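Local coordinates for protein beta-N-acetylhexosaminidase (Mycobacterium smegmatis, PDB 4YYF) that probably catalyses the hydrolysis of terminal non-reducing N-acetylhexosamine residues from N-acetyl-beta-D-hexosaminides, as a member of glycoside hydrolase family 3, at residues P255-S260 and P267-L272; V249-V254 and M295-Q300; C34-L39 and A95-A100; D43-L48 and G341-G346. The protein carries 1 engineered substitution. One frame throughout, in Å; residues are numbered along the deposited sequence.

Contact 1: P255-S260 and P267-L272; sequences PGLTGS and PAVYNL. Engineered in segment 267-272: Val269 (natural residue Ala).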
loop_
_atom_site.group_PDB
_atom_site.type_symbol
_atom_site.label_atom_id
_atom_site.label_comp_id
_atom_site.label_asym_id
_atom_site.label_seq_id
_atom_site.Cartn_x
_atom_site.Cartn_y
_atom_site.Cartn_z
ATOM N N PRO A 255 19.123 6.170 -7.781
ATOM C CA PRO A 255 20.085 6.495 -8.847
ATOM C C PRO A 255 20.043 5.440 -9.949
ATOM O O PRO A 255 19.988 4.250 -9.642
ATOM C CB PRO A 255 21.447 6.454 -8.133
ATOM C CG PRO A 255 21.122 6.596 -6.660
ATOM C CD PRO A 255 19.792 5.915 -6.492
ATOM N N GLY A 256 20.051 5.873 -11.209
ATOM C CA GLY A 256 19.960 4.953 -12.327
ATOM C C GLY A 256 18.537 4.517 -12.624
ATOM O O GLY A 256 18.311 3.696 -13.513
ATOM N N LEU A 257 17.570 5.055 -11.886
ATOM C CA LEU A 257 16.167 4.714 -12.130
ATOM C C LEU A 257 15.267 5.948 -12.131
ATOM O O LEU A 257 14.625 6.242 -13.134
ATOM C CB LEU A 257 15.648 3.680 -11.120
ATOM C CG LEU A 257 14.178 3.263 -11.306
ATOM C CD1 LEU A 257 14.002 2.475 -12.613
ATOM C CD2 LEU A 257 13.651 2.454 -10.114
ATOM N N THR A 258 15.231 6.669 -11.013
ATOM C CA THR A 258 14.270 7.766 -10.843
ATOM C C THR A 258 14.916 9.139 -10.816
ATOM O O THR A 258 14.217 10.147 -10.759
ATOM C CB THR A 258 13.463 7.625 -9.536
ATOM O OG1 THR A 258 14.283 8.000 -8.423
ATOM C CG2 THR A 258 13.014 6.212 -9.350
ATOM N N GLY A 259 16.244 9.178 -10.851
ATOM C CA GLY A 259 16.958 10.438 -10.748
ATOM C C GLY A 259 16.670 11.102 -9.412
ATOM O O GLY A 259 16.913 10.518 -8.354
ATOM N N SER A 260 16.131 12.315 -9.451
ATOM C CA SER A 260 15.820 13.035 -8.218
ATOM C C SER A 260 14.333 12.965 -7.868
ATOM O O SER A 260 13.876 13.620 -6.928
ATOM C CB SER A 260 16.312 14.491 -8.294
ATOM O OG SER A 260 15.732 15.195 -9.376
ATOM N N PRO A 267 7.679 7.535 -13.504
ATOM C CA PRO A 267 7.196 6.509 -14.440
ATOM C C PRO A 267 8.169 5.354 -14.549
ATOM O O PRO A 267 7.751 4.213 -14.744
ATOM C CB PRO A 267 7.142 7.253 -15.782
ATOM C CG PRO A 267 6.898 8.671 -15.403
ATOM C CD PRO A 267 7.657 8.883 -14.105
ATOM N N ALA A 268 9.454 5.648 -14.413
ATOM C CA ALA A 268 10.471 4.606 -14.512
ATOM C C ALA A 268 10.249 3.465 -13.523
ATOM O O ALA A 268 10.502 2.297 -13.841
ATOM C CB ALA A 268 11.842 5.192 -14.340
ATOM N N VAL A 269 9.789 3.797 -12.321
ATOM C CA VAL A 269 9.583 2.789 -11.292
ATOM C C VAL A 269 8.485 1.821 -11.697
ATOM O O VAL A 269 8.648 0.600 -11.590
ATOM C CB VAL A 269 9.212 3.437 -9.960
ATOM C CG1 VAL A 269 9.270 2.405 -8.829
ATOM C CG2 VAL A 269 10.160 4.528 -9.689
ATOM N N TYR A 270 7.376 2.371 -12.184
ATOM C CA TYR A 270 6.241 1.551 -12.581
ATOM C C TYR A 270 6.546 0.754 -13.840
ATOM O O TYR A 270 6.186 -0.423 -13.924
ATOM C CB TYR A 270 4.978 2.414 -12.705
ATOM C CG TYR A 270 4.654 3.087 -11.387
ATOM C CD1 TYR A 270 3.956 2.413 -10.397
ATOM C CD2 TYR A 270 5.086 4.384 -11.117
ATOM C CE1 TYR A 270 3.678 3.016 -9.178
ATOM C CE2 TYR A 270 4.806 4.995 -9.907
ATOM C CZ TYR A 270 4.101 4.309 -8.945
ATOM O OH TYR A 270 3.827 4.923 -7.748
ATOM N N ASN A 271 7.247 1.360 -14.796
ATOM C CA ASN A 271 7.689 0.598 -15.961
ATOM C C ASN A 271 8.558 -0.587 -15.547
ATOM O O ASN A 271 8.454 -1.660 -16.121
ATOM C CB ASN A 271 8.445 1.471 -16.976
ATOM C CG ASN A 271 7.547 2.446 -17.697
ATOM O OD1 ASN A 271 6.332 2.240 -17.799
ATOM N ND2 ASN A 271 8.139 3.526 -18.203
ATOM N N LEU A 272 9.419 -0.384 -14.552
ATOM C CA LEU A 272 10.317 -1.444 -14.103
ATOM C C LEU A 272 9.497 -2.622 -13.578
ATOM O O LEU A 272 9.781 -3.779 -13.884
ATOM C CB LEU A 272 11.236 -0.929 -12.995
ATOM C CG LEU A 272 12.337 -1.894 -12.546
ATOM C CD1 LEU A 272 13.400 -2.019 -13.614
ATOM C CD2 LEU A 272 12.950 -1.422 -11.212
#
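The hydroxyl OG1 of Thr258, whose methyl branch meets Val269 across the contact, is held by two backbone groups: the N-H of Val254 before the turn and the carbonyl O of Asp261 after it. Its chi1 of 76° places OG1 between the backbone N and the carbonyl carbon, facing back into its own loop, and leaves CG2 to point at helix 267-275. There CG2 meets CG2 of Val269 at 3.3 Å, closer than ordinary van der Waals contact; Val269 is an engineered residue, alanine in the natural sequence. Its CG2 is shared, since CD2 of Leu257 also reaches it, at 4.1 Å, the two side chains crossing at about a right angle. The irregular loop 255-260 and the helix belong to one beta-alpha-beta unit of the TIM barrel: the chain leaves strand 246-249, passes through this loop, descends helix 267-275 and returns in the parallel strand 287-289. Leu257 supplies most of the loop's apolar surface here. With CG anti to the backbone N (chi1 -180°), its two methyls fork over the first turn of the helix. CD1 lies 3.9 Å from CB of Ala268, while CD2 reaches CD2 of Leu272 one turn further on, at 4.1 Å. The backbone closes in as well, for the carbonyl O of Leu257 sits 3.2 Å from CB of Ala268. Within the helix, Leu272 N donates to Ala268 O at 3.0 Å, which puts Ala268 and Leu272 on the same flank, facing Leu257. Behind this layer, Val269 and Leu272 both rest on Phe205 of strand 199-205.

Contact 2: V249-V254 and M295-Q300; sequences VGHMQV and MGAINQ
From CB outward, His251 is met by three residues of the 295-300 segment in turn. Its CB lies against CB of Ala297 at 3.7 Å, where the two backbones also come nearest; beyond CB the ring has Ile298 over one face and Met295 at its edge. Over that face stands CG1 of Ile298, 3.3 Å from the centroid of the His251 ring and directly on the ring normal, a CH-pi contact so well centred that CG1 is almost equally far from all five ring atoms. The outer methyl CD1 of Ile298 leans to one side of that centre and comes within 3.4 Å of His251 ND1. Near the ring plane, atom SE of Met295, a selenomethionine, lies 3.7 Å from CD2 of His251, a contact of the sulfur-aromatic type. A bend at chi3 (71°) turns the Met295 methyl back, bringing Met295 CE to 4.0 Å from His251 CD2. Both segments lie at the C-terminal end of the barrel, 249-254 directly following strand 246-249, and Met295 to Gln300 in the loop region after strand 287-289; this is the end where TIM-barrel enzymes carry their active sites. An acetate ion, probably from the crystallisation liquor, lies about 4 Å from the Met295 side chain. Both ring nitrogens of the buried His251 are hydrogen-bonded, ND1 with Ser264 OG and NE2 with the carbonyl O of Asp291, which fixes the rotation of the ring. Helix 296-299 starts right after Met295, the N-cap residue, whose carbonyl O accepts from Ile298 N and, at 2.9 Å, from Asn299 N.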
loop_
_atom_site.group_PDB
_atom_site.type_symbol
_atom_site.label_atom_id
_atom_site.label_comp_id
_atom_site.label_asym_id
_atom_site.label_seq_id
_atom_site.Cartn_x
_atom_site.Cartn_y
_atom_site.Cartn_z
ATOM N N VAL A 249 4.845 1.162 -3.579
ATOM C CA VAL A 249 6.076 1.841 -3.990
ATOM C C VAL A 249 6.416 2.941 -2.984
ATOM O O VAL A 249 5.545 3.718 -2.601
ATOM C CB VAL A 249 5.924 2.454 -5.396
ATOM C CG1 VAL A 249 7.175 3.232 -5.774
ATOM C CG2 VAL A 249 5.671 1.365 -6.424
ATOM N N GLY A 250 7.673 3.005 -2.545
ATOM C CA GLY A 250 8.071 3.997 -1.558
ATOM C C GLY A 250 8.544 5.295 -2.201
ATOM O O GLY A 250 8.520 5.429 -3.424
ATOM N N HIS A 251 8.987 6.247 -1.382
ATOM C CA HIS A 251 9.315 7.585 -1.868
ATOM C C HIS A 251 10.816 7.802 -2.079
ATOM O O HIS A 251 11.251 8.935 -2.325
ATOM C CB HIS A 251 8.794 8.669 -0.895
ATOM C CG HIS A 251 7.322 8.577 -0.600
ATOM N ND1 HIS A 251 6.382 8.280 -1.560
ATOM C CD2 HIS A 251 6.642 8.752 0.560
ATOM C CE1 HIS A 251 5.178 8.273 -1.005
ATOM N NE2 HIS A 251 5.309 8.559 0.277
HETATM N N MSE A 252 11.617 6.745 -1.974
HETATM C CA MSE A 252 13.068 6.914 -2.116
HETATM C C MSE A 252 13.407 7.371 -3.526
HETATM O O MSE A 252 12.702 7.029 -4.478
HETATM C CB MSE A 252 13.798 5.594 -1.868
HETATM C CG MSE A 252 13.424 4.856 -0.592
HETATM SE SE MSE A 252 11.867 3.680 -0.781
HETATM C CE MSE A 252 12.216 2.952 -2.533
ATOM N N GLN A 253 14.486 8.138 -3.657
ATOM C CA GLN A 253 15.064 8.431 -4.962
ATOM C C GLN A 253 16.060 7.321 -5.291
ATOM O O GLN A 253 16.871 6.945 -4.439
ATOM C CB GLN A 253 15.785 9.780 -4.926
ATOM C CG GLN A 253 14.853 10.945 -4.617
ATOM C CD GLN A 253 15.587 12.169 -4.116
ATOM O OE1 GLN A 253 16.436 12.721 -4.811
ATOM N NE2 GLN A 253 15.267 12.595 -2.892
ATOM N N VAL A 254 15.995 6.794 -6.511
ATOM C CA VAL A 254 16.866 5.685 -6.912
ATOM C C VAL A 254 17.801 6.094 -8.050
ATOM O O VAL A 254 17.337 6.323 -9.166
ATOM C CB VAL A 254 16.027 4.470 -7.395
ATOM C CG1 VAL A 254 16.930 3.274 -7.731
ATOM C CG2 VAL A 254 14.956 4.088 -6.373
HETATM N N MSE A 295 4.289 12.552 4.732
HETATM C CA MSE A 295 5.702 12.181 4.590
HETATM C C MSE A 295 6.528 13.241 3.874
HETATM O O MSE A 295 6.223 13.607 2.737
HETATM C CB MSE A 295 5.829 10.818 3.887
HETATM C CG MSE A 295 5.180 9.709 4.693
HETATM SE SE MSE A 295 5.422 7.923 3.967
HETATM C CE MSE A 295 7.310 7.709 4.369
ATOM N N GLY A 296 7.589 13.699 4.541
ATOM C CA GLY A 296 8.423 14.788 4.057
ATOM C C GLY A 296 9.070 14.577 2.698
ATOM O O GLY A 296 9.312 15.549 1.978
ATOM N N ALA A 297 9.357 13.327 2.336
ATOM C CA ALA A 297 9.966 13.049 1.029
ATOM C C ALA A 297 9.052 13.537 -0.097
ATOM O O ALA A 297 9.514 13.877 -1.188
ATOM C CB ALA A 297 10.264 11.551 0.866
ATOM N N ILE A 298 7.748 13.535 0.173
ATOM C CA ILE A 298 6.761 14.024 -0.782
ATOM C C ILE A 298 6.335 15.461 -0.480
ATOM O O ILE A 298 6.392 16.339 -1.354
ATOM C CB ILE A 298 5.491 13.148 -0.790
ATOM C CG1 ILE A 298 5.842 11.708 -1.144
ATOM C CG2 ILE A 298 4.466 13.704 -1.795
ATOM C CD1 ILE A 298 6.529 11.575 -2.513
ATOM N N ASN A 299 5.909 15.709 0.752
ATOM C CA ASN A 299 5.175 16.947 1.029
ATOM C C ASN A 299 6.030 18.208 0.996
ATOM O O ASN A 299 5.509 19.326 0.899
ATOM C CB ASN A 299 4.269 16.834 2.284
ATOM C CG ASN A 299 5.036 16.879 3.602
ATOM O OD1 ASN A 299 6.128 17.426 3.690
ATOM N ND2 ASN A 299 4.423 16.341 4.650
ATOM N N GLN A 300 7.346 18.029 1.036
ATOM C CA GLN A 300 8.250 19.169 0.925
ATOM C C GLN A 300 8.379 19.639 -0.518
ATOM O O GLN A 300 8.932 20.704 -0.783
ATOM C CB GLN A 300 9.634 18.817 1.472
ATOM C CG GLN A 300 9.681 18.698 2.978
ATOM C CD GLN A 300 10.965 18.051 3.461
ATOM O OE1 GLN A 300 11.919 17.890 2.694
ATOM N NE2 GLN A 300 10.995 17.674 4.735
#

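Contact 3: C34-L39 and A95-A100; sequences CDLAAL and APLPLA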
loop_
_atom_site.group_PDB
_atom_site.type_symbol
_atom_site.label_atom_id
_atom_site.label_comp_id
_atom_site.label_asym_id
_atom_site.label_seq_id
_atom_site.Cartn_x
_atom_site.Cartn_y
_atom_site.Cartn_z
ATOM N N CYS A 34 -25.127 -3.270 -14.246
ATOM C CA CYS A 34 -24.270 -2.120 -14.533
ATOM C C CYS A 34 -22.848 -2.514 -14.940
ATOM O O CYS A 34 -22.482 -3.694 -14.956
ATOM C CB CYS A 34 -24.237 -1.145 -13.353
ATOM S SG CYS A 34 -23.665 -1.868 -11.797
ATOM N N ASP A 35 -22.052 -1.499 -15.250
ATOM C CA ASP A 35 -20.813 -1.670 -15.988
ATOM C C ASP A 35 -19.745 -0.729 -15.437
ATOM O O ASP A 35 -19.967 0.480 -15.318
ATOM C CB ASP A 35 -21.091 -1.387 -17.466
ATOM C CG ASP A 35 -19.838 -1.310 -18.306
ATOM O OD1 ASP A 35 -18.803 -1.905 -17.929
ATOM O OD2 ASP A 35 -19.897 -0.656 -19.367
ATOM N N LEU A 36 -18.592 -1.295 -15.089
ATOM C CA LEU A 36 -17.486 -0.545 -14.504
ATOM C C LEU A 36 -17.101 0.674 -15.344
ATOM O O LEU A 36 -16.869 1.757 -14.818
ATOM C CB LEU A 36 -16.280 -1.471 -14.354
ATOM C CG LEU A 36 -15.165 -1.062 -13.407
ATOM C CD1 LEU A 36 -15.684 -0.997 -11.982
ATOM C CD2 LEU A 36 -14.003 -2.047 -13.528
ATOM N N ALA A 37 -17.045 0.492 -16.658
ATOM C CA ALA A 37 -16.608 1.559 -17.557
ATOM C C ALA A 37 -17.625 2.697 -17.660
ATOM O O ALA A 37 -17.302 3.782 -18.147
ATOM C CB ALA A 37 -16.300 0.993 -18.938
ATOM N N ALA A 38 -18.846 2.450 -17.193
ATOM C CA ALA A 38 -19.930 3.419 -17.339
ATOM C C ALA A 38 -20.168 4.277 -16.102
ATOM O O ALA A 38 -21.142 5.024 -16.054
ATOM C CB ALA A 38 -21.213 2.715 -17.738
ATOM N N LEU A 39 -19.298 4.164 -15.103
ATOM C CA LEU A 39 -19.399 4.997 -13.908
ATOM C C LEU A 39 -19.076 6.456 -14.248
ATOM O O LEU A 39 -18.340 6.721 -15.203
ATOM C CB LEU A 39 -18.433 4.510 -12.824
ATOM C CG LEU A 39 -18.466 3.060 -12.355
ATOM C CD1 LEU A 39 -17.403 2.844 -11.282
ATOM C CD2 LEU A 39 -19.832 2.690 -11.821
ATOM N N ALA A 95 -20.970 2.011 -2.449
ATOM C CA ALA A 95 -21.336 1.814 -3.854
ATOM C C ALA A 95 -20.535 2.811 -4.680
ATOM O O ALA A 95 -20.224 3.899 -4.189
ATOM C CB ALA A 95 -22.844 2.031 -4.059
ATOM N N PRO A 96 -20.199 2.459 -5.935
ATOM C CA PRO A 96 -20.592 1.247 -6.666
ATOM C C PRO A 96 -19.751 0.004 -6.344
ATOM O O PRO A 96 -20.246 -1.099 -6.576
ATOM C CB PRO A 96 -20.395 1.655 -8.131
ATOM C CG PRO A 96 -19.245 2.605 -8.079
ATOM C CD PRO A 96 -19.360 3.347 -6.763
ATOM N N LEU A 97 -18.530 0.166 -5.833
ATOM C CA LEU A 97 -17.685 -0.987 -5.497
ATOM C C LEU A 97 -17.638 -1.203 -3.987
ATOM O O LEU A 97 -17.893 -0.278 -3.214
ATOM C CB LEU A 97 -16.266 -0.821 -6.052
ATOM C CG LEU A 97 -16.151 -0.991 -7.565
ATOM C CD1 LEU A 97 -14.803 -0.513 -8.068
ATOM C CD2 LEU A 97 -16.346 -2.465 -7.912
ATOM N N PRO A 98 -17.328 -2.435 -3.560
ATOM C CA PRO A 98 -17.134 -2.655 -2.123
ATOM C C PRO A 98 -16.003 -1.774 -1.577
ATOM O O PRO A 98 -15.111 -1.369 -2.326
ATOM C CB PRO A 98 -16.728 -4.132 -2.047
ATOM C CG PRO A 98 -17.346 -4.769 -3.246
ATOM C CD PRO A 98 -17.290 -3.696 -4.334
ATOM N N LEU A 99 -16.044 -1.485 -0.283
ATOM C CA LEU A 99 -15.044 -0.634 0.352
ATOM C C LEU A 99 -13.831 -1.457 0.760
ATOM O O LEU A 99 -13.974 -2.551 1.320
ATOM C CB LEU A 99 -15.644 0.026 1.600
ATOM C CG LEU A 99 -14.783 1.000 2.404
ATOM C CD1 LEU A 99 -14.444 2.214 1.546
ATOM C CD2 LEU A 99 -15.520 1.431 3.699
ATOM N N ALA A 100 -12.637 -0.947 0.467
ATOM C CA ALA A 100 -11.414 -1.586 0.959
ATOM C C ALA A 100 -11.024 -0.932 2.271
ATOM O O ALA A 100 -11.068 0.288 2.405
ATOM C CB ALA A 100 -10.272 -1.463 -0.056
#
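Leu39 and Pro96 approach through two irregular backbones, their CA atoms 8.2 Å apart, one just past the short 3-10 turn 36-38 and the other just after a cis peptide bond. The turn is closed by Ala38 N donating to Asp35 O at 2.9 Å, and is supplemented by an Asx turn in which Ala37 N makes a weak bond of 3.2 Å to Asp35 OD1. It presents Leu36 and Leu39 to the loop opposite. Leu39 carries its CG beside the backbone N, anti to the carbonyl carbon (chi1 -54°), which brings its forked end to the corner of the proline ring: CD1 of Leu39 lies 3.7 Å from CG of Pro96, and CD2 reaches CG at 3.8 Å and CB at 3.9 Å. Leu36 and Leu97 meet through one methyl each, CD1 to CD1 at 4.0 Å. Neither CB points at the other segment; it is the outer part of each leucine that closes the distance. No hydrogen bond spans the two segments; the contact is purely apolar and only partly buried. Helix 345-357 covers this leucine pair from a third direction, Ala356 touching both Leu36 and Leu97, and Pro96 is also joined by a backbone hydrogen bond to Arg363. Just ahead of the turn, Cys34 forms a disulfide with Cys364, tying the start of the modelled chain to its end. The loop 95-100 links helix 86-93 to strand 100-107, one of the alpha-to-beta connections at the N-terminal end of the TIM barrel, where both ends of the modelled chain come together.

Contact 4: D43-L48 and G341-G346; sequences DKLAQL and GELNQG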
loop_
_atom_site.group_PDB
_atom_site.type_symbol
_atom_site.label_atom_id
_atom_site.label_comp_id
_atom_site.label_asym_id
_atom_site.label_seq_id
_atom_site.Cartn_x
_atom_site.Cartn_y
_atom_site.Cartn_z
ATOM N N ASP A 43 -16.402 9.311 -9.907
ATOM C CA ASP A 43 -16.444 8.096 -9.083
ATOM C C ASP A 43 -15.382 7.076 -9.492
ATOM O O ASP A 43 -14.893 6.308 -8.651
ATOM C CB ASP A 43 -17.840 7.465 -9.096
ATOM C CG ASP A 43 -18.883 8.347 -8.430
ATOM O OD1 ASP A 43 -18.501 9.314 -7.733
ATOM O OD2 ASP A 43 -20.086 8.072 -8.609
ATOM N N LYS A 44 -15.039 7.055 -10.780
ATOM C CA LYS A 44 -13.907 6.254 -11.236
ATOM C C LYS A 44 -12.644 6.755 -10.576
ATOM O O LYS A 44 -11.827 5.964 -10.131
ATOM C CB LYS A 44 -13.724 6.350 -12.745
ATOM C CG LYS A 44 -14.823 5.728 -13.567
ATOM C CD LYS A 44 -14.458 5.830 -15.035
ATOM C CE LYS A 44 -15.377 4.993 -15.901
ATOM N NZ LYS A 44 -14.881 4.957 -17.314
ATOM N N LEU A 45 -12.477 8.077 -10.533
ATOM C CA LEU A 45 -11.294 8.678 -9.898
ATOM C C LEU A 45 -11.245 8.413 -8.397
ATOM O O LEU A 45 -10.173 8.105 -7.840
ATOM C CB LEU A 45 -11.216 10.190 -10.178
ATOM C CG LEU A 45 -10.984 10.547 -11.655
ATOM C CD1 LEU A 45 -11.199 12.034 -11.926
ATOM C CD2 LEU A 45 -9.578 10.129 -12.055
ATOM N N ALA A 46 -12.397 8.502 -7.733
ATOM C CA ALA A 46 -12.421 8.275 -6.286
ATOM C C ALA A 46 -12.053 6.833 -5.944
ATOM O O ALA A 46 -11.541 6.548 -4.858
ATOM C CB ALA A 46 -13.794 8.650 -5.691
ATOM N N GLN A 47 -12.296 5.916 -6.876
ATOM C CA GLN A 47 -11.965 4.520 -6.633
ATOM C C GLN A 47 -10.446 4.288 -6.564
ATOM O O GLN A 47 -9.986 3.257 -6.066
ATOM C CB GLN A 47 -12.619 3.650 -7.716
ATOM C CG GLN A 47 -12.417 2.169 -7.532
ATOM C CD GLN A 47 -12.992 1.644 -6.231
ATOM O OE1 GLN A 47 -12.396 0.750 -5.598
ATOM N NE2 GLN A 47 -14.164 2.179 -5.827
ATOM N N LEU A 48 -9.673 5.257 -7.044
ATOM C CA LEU A 48 -8.215 5.142 -7.075
ATOM C C LEU A 48 -7.548 5.723 -5.822
ATOM O O LEU A 48 -6.316 5.817 -5.763
ATOM C CB LEU A 48 -7.655 5.865 -8.308
ATOM C CG LEU A 48 -8.313 5.492 -9.634
ATOM C CD1 LEU A 48 -7.644 6.197 -10.816
ATOM C CD2 LEU A 48 -8.323 3.973 -9.833
ATOM N N GLY A 341 -5.290 16.505 -20.306
ATOM C CA GLY A 341 -4.483 15.416 -20.834
ATOM C C GLY A 341 -3.224 15.170 -20.034
ATOM O O GLY A 341 -2.312 14.464 -20.483
ATOM N N GLU A 342 -3.167 15.758 -18.843
ATOM C CA GLU A 342 -2.078 15.480 -17.926
ATOM C C GLU A 342 -2.227 14.055 -17.445
ATOM O O GLU A 342 -1.251 13.406 -17.064
ATOM C CB GLU A 342 -2.151 16.411 -16.722
ATOM C CG GLU A 342 -1.716 17.824 -16.994
ATOM C CD GLU A 342 -2.027 18.711 -15.812
ATOM O OE1 GLU A 342 -3.204 19.108 -15.663
ATOM O OE2 GLU A 342 -1.101 18.972 -15.018
ATOM N N LEU A 343 -3.472 13.592 -17.427
ATOM C CA LEU A 343 -3.787 12.245 -16.966
ATOM C C LEU A 343 -4.589 11.560 -18.060
ATOM O O LEU A 343 -5.638 12.052 -18.456
ATOM C CB LEU A 343 -4.605 12.298 -15.672
ATOM C CG LEU A 343 -5.014 10.944 -15.078
ATOM C CD1 LEU A 343 -3.776 10.120 -14.797
ATOM C CD2 LEU A 343 -5.834 11.120 -13.806
ATOM N N ASN A 344 -4.093 10.438 -18.565
ATOM C CA ASN A 344 -4.762 9.770 -19.669
ATOM C C ASN A 344 -5.950 8.947 -19.181
ATOM O O ASN A 344 -5.870 8.310 -18.132
ATOM C CB ASN A 344 -3.779 8.862 -20.402
ATOM C CG ASN A 344 -4.341 8.327 -21.702
ATOM O OD1 ASN A 344 -4.981 7.271 -21.729
ATOM N ND2 ASN A 344 -4.105 9.055 -22.794
ATOM N N GLN A 345 -7.036 8.931 -19.952
ATOM C CA GLN A 345 -8.203 8.114 -19.598
ATOM C C GLN A 345 -7.834 6.635 -19.408
ATOM O O GLN A 345 -8.393 5.946 -18.554
ATOM C CB GLN A 345 -9.297 8.262 -20.663
ATOM C CG GLN A 345 -10.623 7.597 -20.286
ATOM C CD GLN A 345 -11.182 8.091 -18.956
ATOM O OE1 GLN A 345 -11.262 9.298 -18.710
ATOM N NE2 GLN A 345 -11.562 7.154 -18.085
ATOM N N GLY A 346 -6.877 6.155 -20.200
ATOM C CA GLY A 346 -6.454 4.769 -20.131
ATOM C C GLY A 346 -5.796 4.439 -18.808
ATOM O O GLY A 346 -5.909 3.318 -18.298
#
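Leu45 and Lys44, on helix 41-46 at the start of the TIM barrel, meet the turn between the two last helices, 327-340 and 345-357. The two ends of the fold adjoin because strand 49-52, which follows the first helix, pairs in parallel with strand 319-321 and closes the barrel. The apolar part is slight: CD2 of Leu45 touches CD2 of Leu343 at 4.3 Å. Helix 327-340 fills in around them, its Leu334 and Glu335 touching Leu45 and its Ala337 touching Leu343, whose side chain lies about 7 Å from the sodium ion bound at Ala347 and Ser351. Beside them the buried Lys44 runs across the exposed Gln345, Lys44 NZ lying 4.1 Å from Gln345 NE2. They are not bonded to each other; each is a donor with its own partner, NZ the carbonyl O of Ala37 and NE2 the OD1 of Asp349. That same oxygen also draws NZ in a long, weak ion pair, and its negative charge probably eases the closeness of the two donors. Lys44 is extended beyond CG, whereas Gln345 is folded at chi2 (56°), which swings its amide round to Asp349. Gly341, with positive phi, is the first residue beyond helix 327-340. Asn344 is the N-cap of the next: its OD1 accepts from Gly346 N at 2.7 Å, with an N-H...O angle of 149° and the donor tilted 28° from the carbonyl plane.

Overall arrangement
The four contacts fall into two separate pairs of neighbours in one TIM barrel. Contacts 1 and 2 touch, centres 13 Å apart, and share the long loop between strand 246-249 and helix 267-275; contact 1 is nested along the chain within the loop that contact 2 closes. Contacts 3 and 4 also touch, with centres 14 Å apart and their segments alternating in sequence, beside the two ends of the modelled chain. Contact 3 closes before contacts 1 and 2 open, whereas contact 4 encloses both, yet its centre is 22 Å from each. Contacts 1 and 3 are farthest apart, 32 Å between centres. One pair thus lies on loops after barrel strands, the other where the barrel's start and end adjoin.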